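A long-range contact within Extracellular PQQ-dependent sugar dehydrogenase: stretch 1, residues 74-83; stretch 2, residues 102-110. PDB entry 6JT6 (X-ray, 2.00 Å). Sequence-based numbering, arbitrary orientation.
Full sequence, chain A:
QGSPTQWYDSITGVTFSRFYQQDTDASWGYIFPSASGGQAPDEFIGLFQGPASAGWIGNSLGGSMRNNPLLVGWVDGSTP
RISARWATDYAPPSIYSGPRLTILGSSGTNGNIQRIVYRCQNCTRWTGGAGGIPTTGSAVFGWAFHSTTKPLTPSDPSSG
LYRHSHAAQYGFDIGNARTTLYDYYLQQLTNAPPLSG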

# COMPACT_ATOMS: atom_id res chain seq x y z
N TRP A 74 4.13 6.80 5.12
CA TRP A 74 5.41 7.43 5.32
C TRP A 74 5.98 7.03 6.69
O TRP A 74 5.30 6.35 7.49
CB TRP A 74 5.32 8.94 5.13
CG TRP A 74 4.53 9.67 6.19
CD1 TRP A 74 5.02 10.26 7.33
CD2 TRP A 74 3.12 9.91 6.18
NE1 TRP A 74 3.98 10.86 8.04
CE2 TRP A 74 2.81 10.67 7.34
CE3 TRP A 74 2.09 9.59 5.28
CZ2 TRP A 74 1.50 11.09 7.65
CZ3 TRP A 74 0.78 10.01 5.58
CH2 TRP A 74 0.50 10.75 6.77
N VAL A 75 7.22 7.43 6.94
CA VAL A 75 7.83 7.22 8.26
C VAL A 75 8.20 8.58 8.85
O VAL A 75 8.95 9.34 8.24
CB VAL A 75 9.04 6.24 8.22
CG1 VAL A 75 9.63 6.09 9.61
CG2 VAL A 75 8.60 4.86 7.77
N ASP A 76 7.63 8.88 10.01
CA ASP A 76 7.89 10.10 10.75
C ASP A 76 8.99 9.78 11.78
O ASP A 76 8.68 9.31 12.87
CB ASP A 76 6.60 10.56 11.46
CG ASP A 76 6.82 11.76 12.38
OD1 ASP A 76 7.69 12.60 12.08
OD2 ASP A 76 6.09 11.85 13.40
N GLY A 77 10.26 10.00 11.40
CA GLY A 77 11.39 9.66 12.27
C GLY A 77 11.63 8.17 12.21
O GLY A 77 12.23 7.68 11.25
N SER A 78 11.17 7.44 13.23
CA SER A 78 11.11 5.99 13.13
C SER A 78 9.67 5.40 13.09
O SER A 78 9.50 4.19 13.04
CB SER A 78 11.93 5.35 14.26
OG SER A 78 11.28 5.58 15.51
N THR A 79 8.65 6.27 13.09
CA THR A 79 7.25 5.84 13.31
C THR A 79 6.48 5.80 11.97
O THR A 79 6.28 6.85 11.35
CB THR A 79 6.52 6.74 14.34
OG1 THR A 79 7.26 6.78 15.58
CG2 THR A 79 5.06 6.26 14.61
N PRO A 80 6.08 4.59 11.50
CA PRO A 80 5.28 4.49 10.27
C PRO A 80 3.87 5.10 10.45
O PRO A 80 3.33 5.12 11.55
CB PRO A 80 5.17 2.96 10.02
CG PRO A 80 5.31 2.36 11.39
CD PRO A 80 6.26 3.27 12.16
N ARG A 81 3.33 5.65 9.37
CA ARG A 81 2.00 6.21 9.36
C ARG A 81 1.35 5.77 8.07
O ARG A 81 2.04 5.53 7.07
CB ARG A 81 2.04 7.74 9.42
CG ARG A 81 2.90 8.32 10.53
CD ARG A 81 2.14 9.23 11.44
NE ARG A 81 3.06 9.75 12.44
CZ ARG A 81 3.07 9.44 13.74
NH1 ARG A 81 2.15 8.60 14.25
NH2 ARG A 81 3.99 9.99 14.53
N ILE A 82 0.02 5.75 8.07
CA ILE A 82 -0.74 5.43 6.87
C ILE A 82 -2.08 6.14 6.91
O ILE A 82 -2.67 6.35 7.98
CB ILE A 82 -0.86 3.88 6.65
CG1 ILE A 82 -1.40 3.55 5.25
CG2 ILE A 82 -1.73 3.21 7.73
CD1 ILE A 82 -0.57 2.58 4.45
N SER A 83 -2.56 6.53 5.73
CA SER A 83 -3.78 7.28 5.61
C SER A 83 -4.54 6.84 4.36
O SER A 83 -3.91 6.47 3.34
CB SER A 83 -3.43 8.77 5.57
OG SER A 83 -4.55 9.57 5.24
N THR A 102 -4.48 -0.92 9.48
CA THR A 102 -3.72 -1.38 10.63
C THR A 102 -2.30 -1.49 10.13
O THR A 102 -2.04 -2.27 9.21
CB THR A 102 -4.22 -2.78 11.08
OG1 THR A 102 -5.64 -2.74 11.29
CG2 THR A 102 -3.47 -3.26 12.35
N ILE A 103 -1.39 -0.74 10.74
CA ILE A 103 0.03 -0.91 10.42
C ILE A 103 0.53 -2.17 11.12
O ILE A 103 0.22 -2.40 12.29
CB ILE A 103 0.86 0.32 10.80
CG1 ILE A 103 0.45 1.51 9.90
CG2 ILE A 103 2.38 0.07 10.62
CD1 ILE A 103 0.89 2.87 10.39
N LEU A 104 1.28 -2.98 10.37
CA LEU A 104 1.77 -4.30 10.79
C LEU A 104 3.25 -4.20 11.08
O LEU A 104 3.85 -3.12 10.91
CB LEU A 104 1.48 -5.36 9.69
CG LEU A 104 0.01 -5.50 9.23
CD1 LEU A 104 -0.25 -6.59 8.15
CD2 LEU A 104 -0.96 -5.68 10.40
N GLY A 105 3.87 -5.30 11.50
CA GLY A 105 5.30 -5.32 11.84
C GLY A 105 6.22 -5.19 10.64
O GLY A 105 5.74 -5.09 9.50
N SER A 106 7.53 -5.19 10.90
CA SER A 106 8.59 -4.88 9.89
C SER A 106 8.41 -3.51 9.19
O SER A 106 8.95 -3.28 8.12
CB SER A 106 8.74 -6.03 8.87
OG SER A 106 7.59 -6.16 8.05
N SER A 107 7.64 -2.61 9.81
CA SER A 107 7.47 -1.25 9.35
C SER A 107 8.45 -0.31 10.06
O SER A 107 8.95 -0.63 11.15
CB SER A 107 6.02 -0.76 9.53
OG SER A 107 5.11 -1.55 8.81
N GLY A 108 8.70 0.85 9.46
CA GLY A 108 9.59 1.88 10.02
C GLY A 108 10.78 2.08 9.11
O GLY A 108 10.64 1.96 7.89
N THR A 109 11.94 2.38 9.69
CA THR A 109 13.14 2.59 8.90
C THR A 109 14.37 1.93 9.50
O THR A 109 14.48 1.84 10.72
CB THR A 109 13.38 4.10 8.57
OG1 THR A 109 14.50 4.23 7.68
CG2 THR A 109 13.59 4.92 9.82
N ASN A 110 15.25 1.43 8.64
CA ASN A 110 16.56 0.92 9.09
C ASN A 110 17.67 1.92 8.71
O ASN A 110 18.86 1.62 8.85
CB ASN A 110 16.86 -0.49 8.56
CG ASN A 110 16.88 -0.56 7.03
OD1 ASN A 110 16.87 0.46 6.33
ND2 ASN A 110 16.86 -1.80 6.50
O HOH W 1 11.71 2.27 12.65

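What holds two stretches together when no direct hydrogen bond links them? Largely van der Waals packing, which buries 365 Å² with both sides summed, helped by one bridging water. Stretch 1 is a hairpin whose strands, 74-76 and 79-83, are joined by a type II' turn from Asp76 to Thr79. Its backbone pairs internally, with Asp76 N donating to Thr79 O at 2.8 Å and Arg81 N donating to Trp74 O at 2.8 Å. Val75, Pro80 and Ile82 direct their CA-to-CB bonds toward stretch 2, while those of Thr79 and Arg81 point away; Arg81 NH2 instead forms a salt bridge with Asp76 OD2 at 3.0 Å, within the hairpin.

How does Ile103 come to have the largest share of the covered surface? Its side chain, with chi1 in m and chi2 in t, projects toward the hairpin strand and meets three successive residues. Ile103 CG1 packs against Ile82 CG2 at 3.5 Å, and Ile103 CG2 lies 3.8 Å from Pro80 CG. The tip, Ile103 CD1, reaches the backbone itself, 3.5 Å from Pro80 O and 3.7 Å from Arg81 CA. A branched aliphatic chain suits this position because it offers apolar surface to two neighbours while the end of its longer arm abuts the strand backbone at Pro80 and Arg81.

Why does Pro80 suit a place where it touches both Ile103 and the segment around Gly108? Its CA-to-CB bond points toward stretch 2, and the ring contacts more than one partner: besides Ile103, Pro80 CG sits 3.7 Å from Ser107 CB. Proline has no amide hydrogen to offer, so this packing leaves no backbone donor unpaired at residue 80. Beside it the two backbones come close, with Pro80 CA only 5.0 Å from Gly108 CA. Gly108 suits the narrow space: a CB there would lie a tight 3.2 Å from Ser78 O, and its backbone angles, phi 117° and psi -146°, would also jam a CB against the preceding carbonyl oxygen. Val75 CG2 adds a contact to Gly108 O at 3.5 Å.

What secures the end near the turn? Thr109 directs its CA-to-CB bond toward the hairpin, with chi1 in t, and its methyl carbon CG2 lies 3.4 Å from Gly77 O and 4.1 Å from Val75 CG1. Gly77 has a phi of 78°, a positive value that favours glycine and fits the turn. Water 1 sits between the backbones here, accepting from Thr109 N at 3.0 Å and placed to donate to Ser78 O at 3.0 Å, though acceptors elsewhere also compete for its protons, so polar linkage accompanies the methyl packing.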